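Local coordinates for encapsidation protein (Bacillus phage phi29, PDB 5HD9), which probably uses ATP hydrolysis to drive packaging of the phage genome, this chain being the N-terminal ATPase domain of the motor protein, at residues 42-55 with 106-119. Numbering follows the deposited sequence.
Sequences YGEQFIYVRRYKPE and YPNVSTIVFDEFIR
Arg-50 NH2 forms a salt bridge with Glu-116 OE1 at 3.0 Å and another with Glu-55 OE1, so one NH2 serves two carboxylates whose OE1 atoms lie 4.0 Å apart. Bends at chi2 and chi3 lay its chain alongside Asp-115, with Arg-50 CD 3.9 Å from Asp-115 CB, and NH1 donates to Tyr-48 OH. A water links that hydroxyl to Asp-115 OD2, which also bonds Ser-28. Arg-51 NH2 donates to Phe-117 O at 2.6 Å and pairs with Glu-130; the carbonyl oxygen lies near the guanidinium plane, but the N-H approaches from above the carbonyl plane. The flat guanidinium suits its slot between Phe-114 CZ and Arg-119 CG, over opposite faces.

At the other end, Gln-45 OE1 accepts Asn-108 N at 2.9 Å, while its NE2 reaches Leu-88 O. Ser-110 OG donates to Glu-44 OE1 from above the carboxylate plane, and Arg-38 holds the other oxygen.

Between, strands 45-50 and 109-115 run parallel: Ile-47 N, Val-113 N, Val-49 N and Asp-115 N donate in turn to Thr-111 O, Ile-47 O, Val-113 O and Val-49 O. A beta bulge follows Gln-45, and Thr-111 N is buried without a partner. On one face, beta-branched Ile-47, Val-49, Val-109 and Ile-112 suit extended strands, Val-49 CG2 lying 3.7 Å from Ile-112 CG2; Val-49 CG1 makes a CH-pi contact 4.1 Å from the Phe-114 ring centroid. On the other, Val-113 and Thr-111 meet helix 26-42. These are central strands of an ASCE P-loop NTPase sheet, with Asp-115 beside the probable Walker A loop and, with Glu-116, placed as in Walker B.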
loop_
_atom_site.group_PDB
_atom_site.type_symbol
_atom_site.label_atom_id
_atom_site.label_comp_id
_atom_site.label_asym_id
_atom_site.label_seq_id
_atom_site.Cartn_x
_atom_site.Cartn_y
_atom_site.Cartn_z
ATOM N N TYR A 42 -5.560 -17.481 -2.034
ATOM C CA TYR A 42 -4.951 -17.739 -3.340
ATOM C C TYR A 42 -3.420 -17.795 -3.330
ATOM O O TYR A 42 -2.799 -18.002 -4.373
ATOM C CB TYR A 42 -5.409 -16.666 -4.331
ATOM C CG TYR A 42 -6.911 -16.518 -4.408
ATOM C CD1 TYR A 42 -7.702 -17.538 -4.917
ATOM C CD2 TYR A 42 -7.538 -15.357 -3.972
ATOM C CE1 TYR A 42 -9.077 -17.409 -4.987
ATOM C CE2 TYR A 42 -8.911 -15.219 -4.039
ATOM C CZ TYR A 42 -9.675 -16.247 -4.547
ATOM O OH TYR A 42 -11.042 -16.111 -4.617
ATOM N N GLY A 43 -2.813 -17.613 -2.162
ATOM C CA GLY A 43 -1.365 -17.659 -2.046
ATOM C C GLY A 43 -0.673 -16.454 -2.661
ATOM O O GLY A 43 0.538 -16.472 -2.889
ATOM N N GLU A 44 -1.447 -15.411 -2.944
ATOM C CA GLU A 44 -0.892 -14.153 -3.431
ATOM C C GLU A 44 -0.113 -13.469 -2.317
ATOM O O GLU A 44 -0.610 -13.321 -1.199
ATOM C CB GLU A 44 -1.999 -13.223 -3.939
ATOM C CG GLU A 44 -2.790 -13.776 -5.108
ATOM C CD GLU A 44 -3.875 -12.822 -5.588
ATOM O OE1 GLU A 44 -3.939 -11.678 -5.087
ATOM O OE2 GLU A 44 -4.670 -13.218 -6.464
ATOM N N GLN A 45 1.109 -13.054 -2.625
ATOM C CA GLN A 45 1.961 -12.404 -1.638
ATOM C C GLN A 45 1.841 -10.890 -1.743
ATOM O O GLN A 45 1.251 -10.369 -2.692
ATOM C CB GLN A 45 3.409 -12.853 -1.821
ATOM C CG GLN A 45 3.609 -14.329 -1.516
ATOM C CD GLN A 45 4.946 -14.851 -1.990
ATOM O OE1 GLN A 45 5.344 -14.634 -3.135
ATOM N NE2 GLN A 45 5.652 -15.548 -1.107
ATOM N N PHE A 46 2.387 -10.183 -0.760
ATOM C CA PHE A 46 2.244 -8.735 -0.719
ATOM C C PHE A 46 3.491 -8.054 -0.185
ATOM O O PHE A 46 4.284 -8.660 0.538
ATOM C CB PHE A 46 1.034 -8.348 0.134
ATOM C CG PHE A 46 1.201 -8.648 1.603
ATOM C CD1 PHE A 46 0.903 -9.901 2.106
ATOM C CD2 PHE A 46 1.646 -7.669 2.477
ATOM C CE1 PHE A 46 1.055 -10.179 3.455
ATOM C CE2 PHE A 46 1.800 -7.940 3.828
ATOM C CZ PHE A 46 1.503 -9.194 4.316
ATOM N N ILE A 47 3.656 -6.788 -0.559
ATOM C CA ILE A 47 4.760 -5.977 -0.072
ATOM C C ILE A 47 4.227 -4.723 0.607
ATOM O O ILE A 47 3.413 -3.992 0.045
ATOM C CB ILE A 47 5.731 -5.584 -1.206
ATOM C CG1 ILE A 47 6.321 -6.846 -1.841
ATOM C CG2 ILE A 47 6.844 -4.681 -0.665
ATOM C CD1 ILE A 47 7.308 -6.593 -2.950
ATOM N N TYR A 48 4.694 -4.501 1.830
ATOM C CA TYR A 48 4.382 -3.304 2.593
ATOM C C TYR A 48 5.563 -2.348 2.470
ATOM O O TYR A 48 6.668 -2.648 2.926
ATOM C CB TYR A 48 4.096 -3.664 4.054
ATOM C CG TYR A 48 3.724 -2.504 4.952
ATOM C CD1 TYR A 48 2.568 -1.772 4.734
ATOM C CD2 TYR A 48 4.517 -2.167 6.042
ATOM C CE1 TYR A 48 2.222 -0.718 5.564
ATOM C CE2 TYR A 48 4.180 -1.121 6.875
ATOM C CZ TYR A 48 3.033 -0.401 6.634
ATOM O OH TYR A 48 2.699 0.642 7.467
ATOM N N VAL A 49 5.331 -1.212 1.826
ATOM C CA VAL A 49 6.386 -0.242 1.575
ATOM C C VAL A 49 6.218 0.981 2.464
ATOM O O VAL A 49 5.116 1.510 2.624
ATOM C CB VAL A 49 6.403 0.203 0.097
ATOM C CG1 VAL A 49 7.512 1.223 -0.158
ATOM C CG2 VAL A 49 6.573 -1.003 -0.815
ATOM N N ARG A 50 7.328 1.402 3.057
ATOM C CA ARG A 50 7.430 2.701 3.704
ATOM C C ARG A 50 8.659 3.381 3.118
ATOM O O ARG A 50 9.560 2.707 2.625
ATOM C CB ARG A 50 7.532 2.558 5.224
ATOM C CG ARG A 50 6.329 1.864 5.863
ATOM C CD ARG A 50 5.058 2.690 5.721
ATOM N NE ARG A 50 5.156 3.955 6.448
ATOM C CZ ARG A 50 4.736 4.147 7.696
ATOM N NH1 ARG A 50 4.166 3.164 8.385
ATOM N NH2 ARG A 50 4.886 5.336 8.261
ATOM N N ARG A 51 8.693 4.707 3.149
ATOM C CA ARG A 51 9.761 5.447 2.486
ATOM C C ARG A 51 11.115 5.213 3.144
ATOM O O ARG A 51 12.093 4.875 2.469
ATOM C CB ARG A 51 9.443 6.941 2.475
ATOM C CG ARG A 51 10.545 7.801 1.880
ATOM C CD ARG A 51 10.072 9.226 1.655
ATOM N NE ARG A 51 9.082 9.287 0.583
ATOM C CZ ARG A 51 7.763 9.321 0.758
ATOM N NH1 ARG A 51 7.232 9.322 1.975
ATOM N NH2 ARG A 51 6.966 9.359 -0.300
ATOM N N TYR A 52 11.165 5.390 4.462
ATOM C CA TYR A 52 12.419 5.308 5.201
ATOM C C TYR A 52 12.390 4.217 6.271
ATOM O O TYR A 52 11.328 3.834 6.761
ATOM C CB TYR A 52 12.738 6.662 5.839
ATOM C CG TYR A 52 12.994 7.761 4.831
ATOM C CD1 TYR A 52 13.980 7.625 3.863
ATOM C CD2 TYR A 52 12.264 8.942 4.860
ATOM C CE1 TYR A 52 14.221 8.626 2.942
ATOM C CE2 TYR A 52 12.498 9.949 3.943
ATOM C CZ TYR A 52 13.478 9.786 2.986
ATOM O OH TYR A 52 13.716 10.786 2.070
ATOM N N LYS A 53 13.575 3.736 6.628
ATOM C CA LYS A 53 13.730 2.647 7.592
ATOM C C LYS A 53 13.073 2.878 8.960
ATOM O O LYS A 53 12.476 1.955 9.512
ATOM C CB LYS A 53 15.220 2.361 7.801
ATOM C CG LYS A 53 15.900 1.781 6.577
ATOM C CD LYS A 53 17.338 1.400 6.871
ATOM C CE LYS A 53 17.764 0.202 6.042
ATOM N NZ LYS A 53 19.200 -0.156 6.237
ATOM N N PRO A 54 13.199 4.090 9.531
ATOM C CA PRO A 54 12.591 4.279 10.855
ATOM C C PRO A 54 11.079 4.084 10.871
ATOM O O PRO A 54 10.509 3.797 11.924
ATOM C CB PRO A 54 12.953 5.730 11.199
ATOM C CG PRO A 54 13.229 6.367 9.885
ATOM C CD PRO A 54 13.907 5.304 9.097
ATOM N N GLU A 55 10.444 4.232 9.715
ATOM C CA GLU A 55 9.002 4.048 9.609
ATOM C C GLU A 55 8.627 2.578 9.783
ATOM O O GLU A 55 7.454 2.244 9.964
ATOM C CB GLU A 55 8.502 4.576 8.265
ATOM C CG GLU A 55 8.895 6.021 8.004
ATOM C CD GLU A 55 8.237 6.593 6.768
ATOM O OE1 GLU A 55 6.996 6.739 6.766
ATOM O OE2 GLU A 55 8.961 6.900 5.800
ATOM N N TYR A 106 10.913 -12.797 -5.050
ATOM C CA TYR A 106 9.533 -12.373 -4.837
ATOM C C TYR A 106 8.630 -13.149 -5.798
ATOM O O TYR A 106 8.271 -12.643 -6.858
ATOM C CB TYR A 106 9.395 -10.862 -5.052
ATOM C CG TYR A 106 10.329 -10.046 -4.185
ATOM C CD1 TYR A 106 9.999 -9.746 -2.871
ATOM C CD2 TYR A 106 11.540 -9.582 -4.677
ATOM C CE1 TYR A 106 10.847 -9.005 -2.072
ATOM C CE2 TYR A 106 12.398 -8.839 -3.883
ATOM C CZ TYR A 106 12.044 -8.554 -2.581
ATOM O OH TYR A 106 12.888 -7.818 -1.780
ATOM N N PRO A 107 8.273 -14.391 -5.431
ATOM C CA PRO A 107 7.643 -15.331 -6.368
ATOM C C PRO A 107 6.249 -14.954 -6.878
ATOM O O PRO A 107 5.990 -15.167 -8.060
ATOM C CB PRO A 107 7.561 -16.628 -5.550
ATOM C CG PRO A 107 8.615 -16.490 -4.510
ATOM C CD PRO A 107 8.599 -15.045 -4.151
ATOM N N ASN A 108 5.372 -14.430 -6.025
ATOM C CA ASN A 108 3.968 -14.273 -6.406
ATOM C C ASN A 108 3.289 -13.067 -5.761
ATOM O O ASN A 108 2.213 -13.189 -5.178
ATOM C CB ASN A 108 3.202 -15.551 -6.052
ATOM C CG ASN A 108 1.824 -15.611 -6.691
ATOM O OD1 ASN A 108 1.609 -15.088 -7.784
ATOM N ND2 ASN A 108 0.884 -16.252 -6.007
ATOM N N VAL A 109 3.915 -11.902 -5.877
ATOM C CA VAL A 109 3.354 -10.674 -5.325
ATOM C C VAL A 109 2.263 -10.137 -6.248
ATOM O O VAL A 109 2.451 -10.066 -7.459
ATOM C CB VAL A 109 4.445 -9.597 -5.125
ATOM C CG1 VAL A 109 3.836 -8.284 -4.639
ATOM C CG2 VAL A 109 5.502 -10.090 -4.144
ATOM N N SER A 110 1.121 -9.764 -5.672
ATOM C CA SER A 110 0.037 -9.168 -6.451
ATOM C C SER A 110 -0.467 -7.861 -5.838
ATOM O O SER A 110 -1.202 -7.118 -6.485
ATOM C CB SER A 110 -1.126 -10.154 -6.593
ATOM O OG SER A 110 -1.900 -10.207 -5.408
ATOM N N THR A 111 -0.079 -7.579 -4.598
ATOM C CA THR A 111 -0.464 -6.328 -3.953
ATOM C C THR A 111 0.728 -5.648 -3.289
ATOM O O THR A 111 1.508 -6.289 -2.581
ATOM C CB THR A 111 -1.568 -6.548 -2.894
ATOM O OG1 THR A 111 -2.727 -7.117 -3.517
ATOM C CG2 THR A 111 -1.962 -5.227 -2.247
ATOM N N ILE A 112 0.855 -4.347 -3.539
ATOM C CA ILE A 112 1.817 -3.499 -2.846
ATOM C C ILE A 112 1.063 -2.405 -2.102
ATOM O O ILE A 112 0.237 -1.707 -2.692
ATOM C CB ILE A 112 2.827 -2.843 -3.813
ATOM C CG1 ILE A 112 3.619 -3.910 -4.570
ATOM C CG2 ILE A 112 3.777 -1.913 -3.047
ATOM C CD1 ILE A 112 4.360 -3.377 -5.790
ATOM N N VAL A 113 1.351 -2.259 -0.813
ATOM C CA VAL A 113 0.756 -1.196 -0.015
ATOM C C VAL A 113 1.841 -0.238 0.464
ATOM O O VAL A 113 2.733 -0.608 1.226
ATOM C CB VAL A 113 -0.021 -1.755 1.186
ATOM C CG1 VAL A 113 -0.626 -0.624 2.009
ATOM C CG2 VAL A 113 -1.114 -2.695 0.700
ATOM N N PHE A 114 1.747 1.000 -0.008
ATOM C CA PHE A 114 2.702 2.048 0.316
ATOM C C PHE A 114 2.017 3.048 1.235
ATOM O O PHE A 114 1.337 3.959 0.774
ATOM C CB PHE A 114 3.203 2.716 -0.969
ATOM C CG PHE A 114 4.317 3.714 -0.767
ATOM C CD1 PHE A 114 4.766 4.063 0.500
ATOM C CD2 PHE A 114 4.915 4.307 -1.865
ATOM C CE1 PHE A 114 5.788 4.985 0.663
ATOM C CE2 PHE A 114 5.937 5.230 -1.707
ATOM C CZ PHE A 114 6.373 5.568 -0.442
ATOM N N ASP A 115 2.198 2.875 2.539
ATOM C CA ASP A 115 1.512 3.717 3.506
ATOM C C ASP A 115 2.283 5.012 3.746
ATOM O O ASP A 115 3.517 5.029 3.705
ATOM C CB ASP A 115 1.307 2.963 4.820
ATOM C CG ASP A 115 0.225 3.582 5.689
ATOM O OD1 ASP A 115 -0.415 4.564 5.255
ATOM O OD2 ASP A 115 0.001 3.075 6.808
ATOM N N GLU A 116 1.536 6.088 3.989
ATOM C CA GLU A 116 2.096 7.414 4.231
ATOM C C GLU A 116 3.038 7.857 3.108
ATOM O O GLU A 116 4.171 8.263 3.364
ATOM C CB GLU A 116 2.823 7.436 5.576
ATOM C CG GLU A 116 1.955 6.961 6.735
ATOM C CD GLU A 116 2.546 7.271 8.098
ATOM O OE1 GLU A 116 3.532 8.034 8.172
ATOM O OE2 GLU A 116 2.017 6.747 9.101
ATOM N N PHE A 117 2.550 7.800 1.872
ATOM C CA PHE A 117 3.388 8.053 0.697
ATOM C C PHE A 117 3.628 9.537 0.424
ATOM O O PHE A 117 4.465 9.891 -0.407
ATOM C CB PHE A 117 2.767 7.407 -0.544
ATOM C CG PHE A 117 1.648 8.210 -1.158
ATOM C CD1 PHE A 117 0.357 8.120 -0.663
ATOM C CD2 PHE A 117 1.888 9.046 -2.239
ATOM C CE1 PHE A 117 -0.671 8.852 -1.227
ATOM C CE2 PHE A 117 0.861 9.780 -2.811
ATOM C CZ PHE A 117 -0.419 9.681 -2.304
ATOM N N ILE A 118 2.888 10.402 1.108
ATOM C CA ILE A 118 3.103 11.841 1.002
ATOM C C ILE A 118 3.971 12.300 2.167
ATOM O O ILE A 118 3.639 12.038 3.325
ATOM C CB ILE A 118 1.770 12.623 1.005
ATOM C CG1 ILE A 118 0.926 12.247 -0.216
ATOM C CG2 ILE A 118 2.028 14.129 1.020
ATOM C CD1 ILE A 118 -0.489 12.797 -0.182
ATOM N N ARG A 119 5.083 12.969 1.867
ATOM C CA ARG A 119 5.930 13.508 2.922
ATOM C C ARG A 119 5.109 14.554 3.659
ATOM O O ARG A 119 4.937 15.679 3.187
ATOM C CB ARG A 119 7.224 14.093 2.362
ATOM C CG ARG A 119 8.290 13.052 2.064
ATOM C CD ARG A 119 8.768 12.328 3.325
ATOM N NE ARG A 119 9.540 13.191 4.213
ATOM C CZ ARG A 119 9.918 12.850 5.441
ATOM N NH1 ARG A 119 9.586 11.666 5.942
ATOM N NH2 ARG A 119 10.624 13.697 6.175
HETATM O O HOH W 1 -0.176 0.741 7.673
HETATM O O HOH W 2 6.215 5.827 4.229
HETATM O O HOH W 3 8.084 9.328 4.926
#